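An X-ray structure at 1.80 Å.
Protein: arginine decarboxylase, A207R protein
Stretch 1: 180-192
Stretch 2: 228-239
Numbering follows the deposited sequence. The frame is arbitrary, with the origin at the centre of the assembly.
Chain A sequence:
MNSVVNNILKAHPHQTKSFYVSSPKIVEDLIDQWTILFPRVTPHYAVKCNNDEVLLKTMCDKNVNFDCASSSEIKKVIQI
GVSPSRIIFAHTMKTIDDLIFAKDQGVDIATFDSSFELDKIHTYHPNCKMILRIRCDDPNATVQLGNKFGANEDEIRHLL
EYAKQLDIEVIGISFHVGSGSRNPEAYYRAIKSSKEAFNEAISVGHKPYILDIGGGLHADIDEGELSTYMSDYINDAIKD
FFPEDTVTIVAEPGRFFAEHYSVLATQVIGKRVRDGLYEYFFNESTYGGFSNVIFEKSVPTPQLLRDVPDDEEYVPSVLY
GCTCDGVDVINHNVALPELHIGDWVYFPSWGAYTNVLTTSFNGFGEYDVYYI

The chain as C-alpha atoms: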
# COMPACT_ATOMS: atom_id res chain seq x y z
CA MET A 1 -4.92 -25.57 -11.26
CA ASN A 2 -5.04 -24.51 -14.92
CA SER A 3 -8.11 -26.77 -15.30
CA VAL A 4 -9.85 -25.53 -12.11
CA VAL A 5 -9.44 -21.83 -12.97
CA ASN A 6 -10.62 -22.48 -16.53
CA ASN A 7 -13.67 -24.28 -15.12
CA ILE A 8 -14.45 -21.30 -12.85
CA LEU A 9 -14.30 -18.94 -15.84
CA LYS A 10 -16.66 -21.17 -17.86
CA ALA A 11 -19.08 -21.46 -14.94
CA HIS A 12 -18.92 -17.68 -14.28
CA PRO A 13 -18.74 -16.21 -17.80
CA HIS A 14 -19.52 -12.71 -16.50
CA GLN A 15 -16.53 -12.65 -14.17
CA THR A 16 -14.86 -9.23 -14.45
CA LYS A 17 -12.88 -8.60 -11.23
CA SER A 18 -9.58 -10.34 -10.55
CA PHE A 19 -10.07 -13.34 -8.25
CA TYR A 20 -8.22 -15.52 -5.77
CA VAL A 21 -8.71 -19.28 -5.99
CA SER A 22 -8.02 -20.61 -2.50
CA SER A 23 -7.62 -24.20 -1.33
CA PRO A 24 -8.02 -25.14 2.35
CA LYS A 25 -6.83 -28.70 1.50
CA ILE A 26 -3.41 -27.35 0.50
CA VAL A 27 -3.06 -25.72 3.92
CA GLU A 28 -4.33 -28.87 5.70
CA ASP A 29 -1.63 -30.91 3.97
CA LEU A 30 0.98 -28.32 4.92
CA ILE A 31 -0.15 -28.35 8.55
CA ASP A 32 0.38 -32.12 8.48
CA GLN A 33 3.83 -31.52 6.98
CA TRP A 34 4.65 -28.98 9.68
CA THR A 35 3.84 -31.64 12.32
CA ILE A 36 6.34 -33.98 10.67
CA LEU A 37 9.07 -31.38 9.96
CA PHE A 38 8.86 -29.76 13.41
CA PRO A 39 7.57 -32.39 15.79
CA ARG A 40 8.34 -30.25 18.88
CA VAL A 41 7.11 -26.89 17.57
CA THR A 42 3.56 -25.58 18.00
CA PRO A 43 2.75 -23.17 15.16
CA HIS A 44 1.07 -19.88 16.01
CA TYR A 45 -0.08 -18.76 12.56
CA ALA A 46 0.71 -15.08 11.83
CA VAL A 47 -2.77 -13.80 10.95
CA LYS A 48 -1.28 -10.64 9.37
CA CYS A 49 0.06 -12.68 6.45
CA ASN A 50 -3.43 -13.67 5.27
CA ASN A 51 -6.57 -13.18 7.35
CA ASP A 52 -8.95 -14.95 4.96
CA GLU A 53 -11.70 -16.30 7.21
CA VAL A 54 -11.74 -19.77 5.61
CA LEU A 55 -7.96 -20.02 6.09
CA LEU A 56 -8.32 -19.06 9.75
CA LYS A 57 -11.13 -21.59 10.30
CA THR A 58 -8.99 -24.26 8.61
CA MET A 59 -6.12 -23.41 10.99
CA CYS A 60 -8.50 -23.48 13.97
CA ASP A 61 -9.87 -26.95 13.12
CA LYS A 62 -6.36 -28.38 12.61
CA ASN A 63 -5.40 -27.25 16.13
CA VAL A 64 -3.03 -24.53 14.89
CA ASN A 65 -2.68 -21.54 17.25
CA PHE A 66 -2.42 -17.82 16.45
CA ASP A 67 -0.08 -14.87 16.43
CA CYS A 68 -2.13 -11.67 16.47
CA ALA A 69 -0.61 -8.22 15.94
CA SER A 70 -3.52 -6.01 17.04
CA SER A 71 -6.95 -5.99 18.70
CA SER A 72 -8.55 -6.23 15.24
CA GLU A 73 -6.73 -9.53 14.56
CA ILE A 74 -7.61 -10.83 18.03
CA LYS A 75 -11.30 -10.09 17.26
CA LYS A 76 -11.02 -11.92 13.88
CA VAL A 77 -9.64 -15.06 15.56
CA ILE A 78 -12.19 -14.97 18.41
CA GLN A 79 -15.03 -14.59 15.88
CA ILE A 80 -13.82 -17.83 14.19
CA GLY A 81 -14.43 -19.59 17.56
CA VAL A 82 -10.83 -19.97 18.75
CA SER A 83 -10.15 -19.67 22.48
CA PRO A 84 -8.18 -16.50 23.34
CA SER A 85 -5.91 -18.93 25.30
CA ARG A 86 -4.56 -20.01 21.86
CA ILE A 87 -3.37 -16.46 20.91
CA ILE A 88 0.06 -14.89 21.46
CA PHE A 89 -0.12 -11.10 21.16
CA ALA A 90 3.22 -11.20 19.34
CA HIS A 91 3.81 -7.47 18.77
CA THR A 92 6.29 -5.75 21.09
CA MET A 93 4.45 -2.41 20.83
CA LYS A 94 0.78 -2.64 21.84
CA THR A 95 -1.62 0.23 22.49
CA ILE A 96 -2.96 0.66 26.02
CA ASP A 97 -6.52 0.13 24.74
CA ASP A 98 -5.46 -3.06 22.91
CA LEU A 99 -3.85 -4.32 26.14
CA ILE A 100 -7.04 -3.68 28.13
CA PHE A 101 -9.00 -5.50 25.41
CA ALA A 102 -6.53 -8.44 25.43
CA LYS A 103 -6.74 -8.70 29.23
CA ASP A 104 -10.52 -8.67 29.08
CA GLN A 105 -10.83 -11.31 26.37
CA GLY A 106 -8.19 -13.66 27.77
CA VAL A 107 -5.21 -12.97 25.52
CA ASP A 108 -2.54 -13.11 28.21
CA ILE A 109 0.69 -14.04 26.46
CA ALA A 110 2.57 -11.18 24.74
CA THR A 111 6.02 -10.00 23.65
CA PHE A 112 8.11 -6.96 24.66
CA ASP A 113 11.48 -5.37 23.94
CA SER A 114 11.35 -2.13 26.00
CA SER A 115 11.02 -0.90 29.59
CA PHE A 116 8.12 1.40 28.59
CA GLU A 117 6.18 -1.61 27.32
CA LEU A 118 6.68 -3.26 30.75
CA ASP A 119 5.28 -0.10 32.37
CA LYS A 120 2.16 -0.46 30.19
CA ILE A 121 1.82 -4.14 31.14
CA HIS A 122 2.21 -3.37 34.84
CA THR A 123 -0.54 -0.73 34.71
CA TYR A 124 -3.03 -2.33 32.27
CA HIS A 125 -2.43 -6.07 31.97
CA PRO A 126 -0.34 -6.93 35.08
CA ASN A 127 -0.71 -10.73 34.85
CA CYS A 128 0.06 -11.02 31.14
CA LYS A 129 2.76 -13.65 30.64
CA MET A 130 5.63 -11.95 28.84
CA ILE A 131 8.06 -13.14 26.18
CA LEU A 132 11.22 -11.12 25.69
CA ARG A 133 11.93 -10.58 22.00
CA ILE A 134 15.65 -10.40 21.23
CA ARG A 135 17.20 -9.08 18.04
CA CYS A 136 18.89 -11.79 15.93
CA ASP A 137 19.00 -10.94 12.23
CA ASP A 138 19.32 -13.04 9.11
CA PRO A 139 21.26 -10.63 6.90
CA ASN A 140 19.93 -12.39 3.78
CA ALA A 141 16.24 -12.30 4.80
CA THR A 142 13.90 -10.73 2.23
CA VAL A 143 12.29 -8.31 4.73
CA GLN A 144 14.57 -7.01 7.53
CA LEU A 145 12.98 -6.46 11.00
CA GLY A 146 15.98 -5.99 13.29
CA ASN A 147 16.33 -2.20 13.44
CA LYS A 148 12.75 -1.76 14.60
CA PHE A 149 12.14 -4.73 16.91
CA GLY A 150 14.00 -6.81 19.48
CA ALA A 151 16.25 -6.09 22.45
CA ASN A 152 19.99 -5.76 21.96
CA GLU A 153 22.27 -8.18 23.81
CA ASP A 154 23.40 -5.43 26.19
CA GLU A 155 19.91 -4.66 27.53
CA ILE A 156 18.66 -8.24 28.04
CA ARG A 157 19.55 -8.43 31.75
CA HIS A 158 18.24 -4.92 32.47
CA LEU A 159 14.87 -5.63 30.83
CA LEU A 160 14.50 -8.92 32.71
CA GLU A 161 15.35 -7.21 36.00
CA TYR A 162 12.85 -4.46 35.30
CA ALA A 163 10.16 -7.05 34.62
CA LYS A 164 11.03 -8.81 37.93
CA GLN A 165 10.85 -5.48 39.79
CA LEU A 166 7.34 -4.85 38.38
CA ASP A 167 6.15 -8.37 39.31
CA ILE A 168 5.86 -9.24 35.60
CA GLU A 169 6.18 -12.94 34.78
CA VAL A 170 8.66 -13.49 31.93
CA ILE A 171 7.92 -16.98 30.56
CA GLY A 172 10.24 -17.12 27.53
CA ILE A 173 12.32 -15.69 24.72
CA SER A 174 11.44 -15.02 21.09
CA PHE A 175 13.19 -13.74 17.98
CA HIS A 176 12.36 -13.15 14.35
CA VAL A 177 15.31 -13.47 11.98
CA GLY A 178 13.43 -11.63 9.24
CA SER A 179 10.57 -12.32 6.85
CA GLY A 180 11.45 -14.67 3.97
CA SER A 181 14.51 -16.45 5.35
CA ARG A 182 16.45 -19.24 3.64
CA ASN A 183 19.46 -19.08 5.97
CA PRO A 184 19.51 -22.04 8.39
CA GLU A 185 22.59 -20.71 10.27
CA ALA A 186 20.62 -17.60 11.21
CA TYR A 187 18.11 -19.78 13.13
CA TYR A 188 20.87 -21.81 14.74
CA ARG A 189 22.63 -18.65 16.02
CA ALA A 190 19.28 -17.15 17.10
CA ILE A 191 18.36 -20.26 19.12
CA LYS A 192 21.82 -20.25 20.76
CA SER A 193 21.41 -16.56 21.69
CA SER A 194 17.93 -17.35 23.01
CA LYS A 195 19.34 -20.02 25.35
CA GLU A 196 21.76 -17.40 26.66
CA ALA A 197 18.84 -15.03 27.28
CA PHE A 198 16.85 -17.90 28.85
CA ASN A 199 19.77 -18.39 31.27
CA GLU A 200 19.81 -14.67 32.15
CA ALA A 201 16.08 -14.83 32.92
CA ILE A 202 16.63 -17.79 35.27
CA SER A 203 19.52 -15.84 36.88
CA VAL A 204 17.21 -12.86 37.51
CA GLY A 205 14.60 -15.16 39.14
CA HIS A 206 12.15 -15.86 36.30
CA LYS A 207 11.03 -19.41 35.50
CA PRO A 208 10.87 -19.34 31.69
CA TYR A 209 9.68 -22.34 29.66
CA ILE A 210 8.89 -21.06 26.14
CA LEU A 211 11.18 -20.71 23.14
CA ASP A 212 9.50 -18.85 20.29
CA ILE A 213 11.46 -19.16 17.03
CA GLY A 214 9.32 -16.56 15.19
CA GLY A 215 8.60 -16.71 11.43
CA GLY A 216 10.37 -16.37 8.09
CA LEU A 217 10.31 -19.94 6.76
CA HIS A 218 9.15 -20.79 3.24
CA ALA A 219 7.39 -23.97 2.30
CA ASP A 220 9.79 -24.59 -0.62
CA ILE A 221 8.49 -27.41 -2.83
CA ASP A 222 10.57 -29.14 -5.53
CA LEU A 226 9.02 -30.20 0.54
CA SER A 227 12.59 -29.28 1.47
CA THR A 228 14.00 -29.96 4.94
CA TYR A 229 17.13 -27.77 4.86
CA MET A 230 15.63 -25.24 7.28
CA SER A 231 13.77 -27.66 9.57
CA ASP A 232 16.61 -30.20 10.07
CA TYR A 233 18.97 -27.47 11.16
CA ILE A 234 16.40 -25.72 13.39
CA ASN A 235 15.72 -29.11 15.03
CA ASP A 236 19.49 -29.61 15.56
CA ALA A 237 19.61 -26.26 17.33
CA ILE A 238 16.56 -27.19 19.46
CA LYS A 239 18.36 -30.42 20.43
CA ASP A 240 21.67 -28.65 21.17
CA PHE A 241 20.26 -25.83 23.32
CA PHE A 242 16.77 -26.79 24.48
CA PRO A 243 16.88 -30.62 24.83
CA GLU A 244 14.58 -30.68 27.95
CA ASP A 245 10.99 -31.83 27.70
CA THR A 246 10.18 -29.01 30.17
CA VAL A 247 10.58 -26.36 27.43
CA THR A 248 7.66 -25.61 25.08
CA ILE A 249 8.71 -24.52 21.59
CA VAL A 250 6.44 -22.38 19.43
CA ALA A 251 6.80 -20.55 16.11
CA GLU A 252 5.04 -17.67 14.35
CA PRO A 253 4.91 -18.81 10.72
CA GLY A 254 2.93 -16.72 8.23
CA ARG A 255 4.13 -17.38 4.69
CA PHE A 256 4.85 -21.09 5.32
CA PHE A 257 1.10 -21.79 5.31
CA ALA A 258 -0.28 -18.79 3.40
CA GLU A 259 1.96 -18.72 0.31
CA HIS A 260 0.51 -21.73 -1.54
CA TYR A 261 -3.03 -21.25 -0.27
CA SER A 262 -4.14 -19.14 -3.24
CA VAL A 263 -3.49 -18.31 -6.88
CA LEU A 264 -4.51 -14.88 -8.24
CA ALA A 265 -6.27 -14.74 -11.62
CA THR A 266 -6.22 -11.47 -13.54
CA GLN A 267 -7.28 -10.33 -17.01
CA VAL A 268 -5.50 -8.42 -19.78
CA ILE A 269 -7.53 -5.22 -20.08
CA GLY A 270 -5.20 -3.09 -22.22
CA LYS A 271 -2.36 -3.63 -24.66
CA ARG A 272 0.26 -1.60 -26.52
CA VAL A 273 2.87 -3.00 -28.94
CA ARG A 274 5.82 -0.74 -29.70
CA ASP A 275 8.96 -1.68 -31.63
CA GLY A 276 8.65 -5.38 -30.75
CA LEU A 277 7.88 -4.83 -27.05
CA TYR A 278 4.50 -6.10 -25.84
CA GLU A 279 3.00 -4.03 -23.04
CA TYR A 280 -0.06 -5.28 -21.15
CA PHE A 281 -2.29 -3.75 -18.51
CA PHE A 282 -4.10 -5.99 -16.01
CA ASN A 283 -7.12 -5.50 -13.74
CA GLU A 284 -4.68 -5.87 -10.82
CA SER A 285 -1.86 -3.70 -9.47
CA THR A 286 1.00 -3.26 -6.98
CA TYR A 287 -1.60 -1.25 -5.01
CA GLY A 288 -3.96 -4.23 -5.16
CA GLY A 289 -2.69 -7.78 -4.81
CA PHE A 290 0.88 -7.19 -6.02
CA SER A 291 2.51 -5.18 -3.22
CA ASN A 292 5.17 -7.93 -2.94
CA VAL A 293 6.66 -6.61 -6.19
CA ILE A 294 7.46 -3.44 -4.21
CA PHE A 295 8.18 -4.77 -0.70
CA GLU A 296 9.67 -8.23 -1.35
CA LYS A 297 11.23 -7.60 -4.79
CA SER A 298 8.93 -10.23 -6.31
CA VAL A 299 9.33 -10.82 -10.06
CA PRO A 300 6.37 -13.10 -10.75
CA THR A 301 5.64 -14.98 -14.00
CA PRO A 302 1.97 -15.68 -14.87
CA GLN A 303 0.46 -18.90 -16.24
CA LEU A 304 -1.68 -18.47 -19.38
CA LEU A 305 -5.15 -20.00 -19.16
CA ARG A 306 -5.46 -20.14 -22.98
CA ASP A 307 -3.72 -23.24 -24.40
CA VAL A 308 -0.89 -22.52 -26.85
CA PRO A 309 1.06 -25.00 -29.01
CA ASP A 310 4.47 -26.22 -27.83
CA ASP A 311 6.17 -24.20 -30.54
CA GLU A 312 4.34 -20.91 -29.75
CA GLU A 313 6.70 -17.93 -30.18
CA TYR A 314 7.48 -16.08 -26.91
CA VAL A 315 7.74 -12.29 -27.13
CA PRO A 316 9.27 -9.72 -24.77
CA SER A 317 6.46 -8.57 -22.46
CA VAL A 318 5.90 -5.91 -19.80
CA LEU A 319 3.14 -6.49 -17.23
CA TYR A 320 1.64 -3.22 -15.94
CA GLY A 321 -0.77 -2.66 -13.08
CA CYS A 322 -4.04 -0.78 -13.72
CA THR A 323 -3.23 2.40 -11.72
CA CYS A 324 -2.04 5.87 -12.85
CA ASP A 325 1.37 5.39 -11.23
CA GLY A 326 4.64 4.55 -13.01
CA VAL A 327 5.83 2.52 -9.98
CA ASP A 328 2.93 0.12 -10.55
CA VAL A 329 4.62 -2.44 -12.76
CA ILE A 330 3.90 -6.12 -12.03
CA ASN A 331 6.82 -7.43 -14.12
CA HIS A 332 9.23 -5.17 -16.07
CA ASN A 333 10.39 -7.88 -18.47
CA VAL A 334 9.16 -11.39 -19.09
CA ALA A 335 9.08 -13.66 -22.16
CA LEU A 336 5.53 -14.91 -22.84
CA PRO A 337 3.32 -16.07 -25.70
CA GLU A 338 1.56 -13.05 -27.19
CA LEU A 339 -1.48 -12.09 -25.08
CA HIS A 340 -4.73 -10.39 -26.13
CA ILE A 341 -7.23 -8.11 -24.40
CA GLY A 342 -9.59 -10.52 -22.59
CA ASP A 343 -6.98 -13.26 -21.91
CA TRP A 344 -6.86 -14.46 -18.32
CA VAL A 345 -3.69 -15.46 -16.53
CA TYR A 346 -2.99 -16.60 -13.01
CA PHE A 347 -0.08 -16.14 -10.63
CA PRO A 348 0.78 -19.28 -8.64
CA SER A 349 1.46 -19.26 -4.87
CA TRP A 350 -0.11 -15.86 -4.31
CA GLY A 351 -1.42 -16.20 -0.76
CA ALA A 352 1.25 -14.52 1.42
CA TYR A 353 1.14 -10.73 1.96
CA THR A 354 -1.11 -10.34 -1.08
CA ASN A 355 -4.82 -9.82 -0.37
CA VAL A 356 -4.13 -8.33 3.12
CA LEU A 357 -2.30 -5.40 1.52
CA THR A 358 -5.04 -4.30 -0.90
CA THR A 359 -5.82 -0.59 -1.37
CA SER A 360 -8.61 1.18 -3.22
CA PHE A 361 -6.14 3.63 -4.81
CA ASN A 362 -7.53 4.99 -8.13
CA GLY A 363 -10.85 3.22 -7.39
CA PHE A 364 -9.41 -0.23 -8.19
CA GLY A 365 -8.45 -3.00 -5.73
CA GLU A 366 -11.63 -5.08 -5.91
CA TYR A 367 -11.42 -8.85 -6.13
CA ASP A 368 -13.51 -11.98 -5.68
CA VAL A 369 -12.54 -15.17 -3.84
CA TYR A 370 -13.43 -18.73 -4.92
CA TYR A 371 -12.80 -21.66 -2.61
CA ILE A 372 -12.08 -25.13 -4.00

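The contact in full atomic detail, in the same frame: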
# COMPACT_ATOMS: atom_id res chain seq x y z
N GLY A 180 10.94 -14.06 5.19
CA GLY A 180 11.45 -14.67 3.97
C GLY A 180 12.91 -15.05 4.15
O GLY A 180 13.80 -14.48 3.50
N SER A 181 13.16 -16.02 5.02
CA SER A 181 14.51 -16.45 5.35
C SER A 181 14.79 -17.84 4.79
O SER A 181 13.97 -18.75 4.92
CB SER A 181 14.69 -16.48 6.87
OG SER A 181 15.98 -16.96 7.19
N ARG A 182 15.95 -17.96 4.15
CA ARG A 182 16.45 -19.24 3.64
C ARG A 182 17.87 -19.48 4.15
O ARG A 182 18.70 -20.11 3.50
CB ARG A 182 16.37 -19.26 2.11
CG ARG A 182 14.95 -19.13 1.57
CD ARG A 182 14.88 -19.63 0.14
NE ARG A 182 13.51 -19.83 -0.34
CZ ARG A 182 12.77 -18.89 -0.92
NH1 ARG A 182 13.25 -17.66 -1.10
NH2 ARG A 182 11.55 -19.17 -1.35
N ASN A 183 18.14 -18.97 5.35
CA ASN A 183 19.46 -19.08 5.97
C ASN A 183 19.36 -19.90 7.25
O ASN A 183 19.01 -19.35 8.31
CB ASN A 183 19.96 -17.65 6.27
CG ASN A 183 21.33 -17.63 6.97
OD1 ASN A 183 21.87 -16.55 7.23
ND2 ASN A 183 21.89 -18.78 7.26
N PRO A 184 19.66 -21.22 7.18
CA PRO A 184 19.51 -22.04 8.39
C PRO A 184 20.43 -21.66 9.56
O PRO A 184 20.04 -21.82 10.72
CB PRO A 184 19.81 -23.46 7.89
CG PRO A 184 20.71 -23.24 6.70
CD PRO A 184 20.16 -22.02 6.04
N GLU A 185 21.63 -21.16 9.25
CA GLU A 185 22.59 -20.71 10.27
C GLU A 185 22.06 -19.55 11.11
O GLU A 185 22.37 -19.44 12.30
CB GLU A 185 23.91 -20.35 9.59
CG GLU A 185 25.05 -20.00 10.52
CD GLU A 185 25.67 -21.18 11.24
OE1 GLU A 185 25.90 -21.07 12.47
OE2 GLU A 185 25.98 -22.22 10.59
N ALA A 186 21.26 -18.69 10.49
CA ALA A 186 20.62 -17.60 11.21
C ALA A 186 19.74 -18.11 12.35
O ALA A 186 19.75 -17.54 13.43
CB ALA A 186 19.81 -16.72 10.25
N TYR A 187 18.97 -19.18 12.10
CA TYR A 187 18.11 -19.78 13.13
C TYR A 187 18.92 -20.47 14.21
O TYR A 187 18.60 -20.34 15.40
CB TYR A 187 17.11 -20.76 12.52
CG TYR A 187 16.01 -20.07 11.76
CD1 TYR A 187 14.77 -19.82 12.35
CD2 TYR A 187 16.22 -19.64 10.44
CE1 TYR A 187 13.75 -19.16 11.65
CE2 TYR A 187 15.21 -18.99 9.74
CZ TYR A 187 13.98 -18.76 10.34
OH TYR A 187 12.99 -18.12 9.63
N TYR A 188 19.98 -21.17 13.80
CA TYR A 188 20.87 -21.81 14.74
C TYR A 188 21.46 -20.79 15.72
O TYR A 188 21.39 -20.98 16.93
CB TYR A 188 21.99 -22.55 14.01
CG TYR A 188 22.76 -23.46 14.94
CD1 TYR A 188 22.44 -24.81 15.04
CD2 TYR A 188 23.77 -22.96 15.76
CE1 TYR A 188 23.11 -25.66 15.93
CE2 TYR A 188 24.47 -23.81 16.65
CZ TYR A 188 24.12 -25.15 16.73
OH TYR A 188 24.79 -26.00 17.60
N ARG A 189 22.03 -19.71 15.20
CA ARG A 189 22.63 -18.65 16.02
C ARG A 189 21.59 -17.94 16.89
O ARG A 189 21.90 -17.56 18.04
CB ARG A 189 23.37 -17.62 15.14
CG ARG A 189 24.67 -18.15 14.50
CD ARG A 189 25.26 -17.12 13.53
NE ARG A 189 26.72 -17.26 13.34
CZ ARG A 189 27.31 -17.89 12.32
NH1 ARG A 189 26.59 -18.46 11.35
NH2 ARG A 189 28.63 -17.93 12.24
N ALA A 190 20.38 -17.78 16.36
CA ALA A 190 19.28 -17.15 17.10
C ALA A 190 18.84 -18.02 18.28
O ALA A 190 18.55 -17.50 19.36
CB ALA A 190 18.11 -16.88 16.18
N ILE A 191 18.79 -19.33 18.06
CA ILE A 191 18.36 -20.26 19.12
C ILE A 191 19.44 -20.35 20.21
O ILE A 191 19.12 -20.43 21.41
CB ILE A 191 17.98 -21.65 18.52
CG1 ILE A 191 16.70 -21.52 17.67
CG2 ILE A 191 17.80 -22.72 19.63
CD1 ILE A 191 16.53 -22.60 16.60
N LYS A 192 20.71 -20.30 19.80
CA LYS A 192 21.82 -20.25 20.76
C LYS A 192 21.74 -18.98 21.61
O LYS A 192 21.88 -19.04 22.84
CB LYS A 192 23.17 -20.33 20.03
CG LYS A 192 24.37 -20.33 20.97
CD LYS A 192 25.69 -20.37 20.20
CE LYS A 192 26.87 -20.50 21.20
NZ LYS A 192 28.16 -20.69 20.46
N THR A 228 13.77 -29.94 3.49
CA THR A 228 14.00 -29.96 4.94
C THR A 228 15.28 -29.28 5.38
O THR A 228 15.71 -29.46 6.53
CB THR A 228 13.98 -31.40 5.49
OG1 THR A 228 15.14 -32.10 5.02
CG2 THR A 228 12.73 -32.14 5.03
N TYR A 229 15.88 -28.47 4.50
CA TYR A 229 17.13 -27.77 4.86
C TYR A 229 16.94 -26.90 6.10
O TYR A 229 17.77 -26.95 7.01
CB TYR A 229 17.78 -26.99 3.69
CG TYR A 229 17.08 -25.72 3.20
CD1 TYR A 229 15.78 -25.77 2.71
CD2 TYR A 229 17.75 -24.48 3.16
CE1 TYR A 229 15.13 -24.62 2.24
CE2 TYR A 229 17.11 -23.32 2.66
CZ TYR A 229 15.80 -23.41 2.21
OH TYR A 229 15.09 -22.30 1.75
N MET A 230 15.85 -26.13 6.15
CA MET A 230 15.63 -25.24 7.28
C MET A 230 15.29 -26.04 8.55
O MET A 230 15.93 -25.87 9.59
CB MET A 230 14.57 -24.16 6.97
CG MET A 230 14.95 -23.25 5.77
SD MET A 230 16.51 -22.35 6.01
CE MET A 230 15.95 -21.02 7.09
N SER A 231 14.32 -26.95 8.42
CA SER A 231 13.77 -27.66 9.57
C SER A 231 14.78 -28.58 10.26
O SER A 231 14.83 -28.60 11.49
CB SER A 231 12.50 -28.43 9.18
OG SER A 231 12.79 -29.45 8.23
N ASP A 232 15.58 -29.33 9.50
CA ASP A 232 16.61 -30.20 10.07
C ASP A 232 17.59 -29.42 10.93
O ASP A 232 17.95 -29.84 12.04
CB ASP A 232 17.42 -30.89 8.96
CG ASP A 232 16.61 -31.90 8.20
OD1 ASP A 232 15.63 -32.42 8.79
OD2 ASP A 232 16.96 -32.18 7.01
N TYR A 233 18.00 -28.26 10.43
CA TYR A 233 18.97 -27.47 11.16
C TYR A 233 18.36 -26.77 12.38
O TYR A 233 19.01 -26.68 13.42
CB TYR A 233 19.69 -26.49 10.22
CG TYR A 233 21.10 -26.16 10.66
CD1 TYR A 233 22.02 -27.17 10.99
CD2 TYR A 233 21.52 -24.83 10.76
CE1 TYR A 233 23.34 -26.85 11.40
CE2 TYR A 233 22.82 -24.50 11.15
CZ TYR A 233 23.72 -25.48 11.47
OH TYR A 233 25.00 -25.12 11.89
N ILE A 234 17.13 -26.28 12.25
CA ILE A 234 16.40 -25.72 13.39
C ILE A 234 16.23 -26.79 14.47
O ILE A 234 16.48 -26.52 15.64
CB ILE A 234 15.02 -25.15 12.96
CG1 ILE A 234 15.21 -23.82 12.19
CG2 ILE A 234 14.08 -24.98 14.16
CD1 ILE A 234 13.96 -23.35 11.43
N ASN A 235 15.84 -28.00 14.08
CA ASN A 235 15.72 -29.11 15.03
C ASN A 235 17.04 -29.50 15.70
O ASN A 235 17.03 -29.88 16.87
CB ASN A 235 15.05 -30.33 14.39
CG ASN A 235 13.59 -30.07 14.03
OD1 ASN A 235 12.94 -29.20 14.63
ND2 ASN A 235 13.06 -30.82 13.06
N ASP A 236 18.15 -29.39 14.97
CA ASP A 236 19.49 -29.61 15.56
C ASP A 236 19.77 -28.58 16.63
O ASP A 236 20.29 -28.89 17.70
CB ASP A 236 20.59 -29.53 14.49
CG ASP A 236 20.59 -30.72 13.56
OD1 ASP A 236 20.10 -31.81 13.96
OD2 ASP A 236 21.12 -30.58 12.41
N ALA A 237 19.41 -27.33 16.36
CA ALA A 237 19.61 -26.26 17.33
C ALA A 237 18.72 -26.44 18.57
O ALA A 237 19.16 -26.19 19.69
CB ALA A 237 19.37 -24.88 16.69
N ILE A 238 17.48 -26.91 18.36
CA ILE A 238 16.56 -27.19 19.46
C ILE A 238 17.18 -28.28 20.35
O ILE A 238 17.22 -28.14 21.57
CB ILE A 238 15.11 -27.63 18.98
CG1 ILE A 238 14.40 -26.55 18.13
CG2 ILE A 238 14.21 -28.02 20.18
CD1 ILE A 238 14.76 -25.11 18.56
N LYS A 239 17.69 -29.34 19.71
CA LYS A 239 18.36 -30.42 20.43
C LYS A 239 19.61 -29.96 21.19
O LYS A 239 19.86 -30.41 22.31
CB LYS A 239 18.72 -31.55 19.46
CG LYS A 239 19.08 -32.87 20.15
CD LYS A 239 19.46 -33.94 19.13
CE LYS A 239 20.97 -33.95 18.86
NZ LYS A 239 21.40 -32.75 18.05

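Two helices that run side by side in nearly the same direction, only 18° apart, meet here with little polar contact: across roughly 730 Å² of buried surface there is a single hydrogen bond, and it is weak, from Tyr 233 OH to Glu 185 OE2 at 3.3 Å. The general principle is that helices running nearly parallel can be joined chiefly by the packing of apolar and aromatic side chains. The axes approach to 8.7 Å, and the CA atoms come nearest at two places, with Pro 184 CA 5.2 Å from Met 230 CA and Tyr 188 CA 5.3 Å from Ala 237 CA.

At the start of the first helix, Met 230 takes an all-m conformation that brings its thioether across the gap. Its SD lies 3.7 Å from Pro 184 CD, while its CE reaches Tyr 187 CE2 at 3.4 Å and also packs near the backbone, 3.5 Å from Asn 183 N. One flexible side chain thus touches both the segment leading into the helix and a ring within it.

Aromatic rings serve as broad surfaces further along. Ile 234 CD1 sits over one face of the Tyr 187 ring, 4.1 Å from its centroid, a CH-pi contact. Tyr 188 and Tyr 233 are nearly parallel, with planes at 27°, but slid apart so that the rings barely overlap; their centroids are 5.1 Å apart. The same Tyr 233 ring turns an edge to Pro 184 O, 3.4 Å from its CD2.

Ala 237 shows how a single methyl group can serve two neighbours. Its methyl points toward the first helix and is shared: CB lies 3.5 Å from Tyr 188 CD1 and 3.6 Å from Ile 191 CD1. That isoleucine methyl also meets Ile 238 CD1 at 3.6 Å, extending the apolar seam.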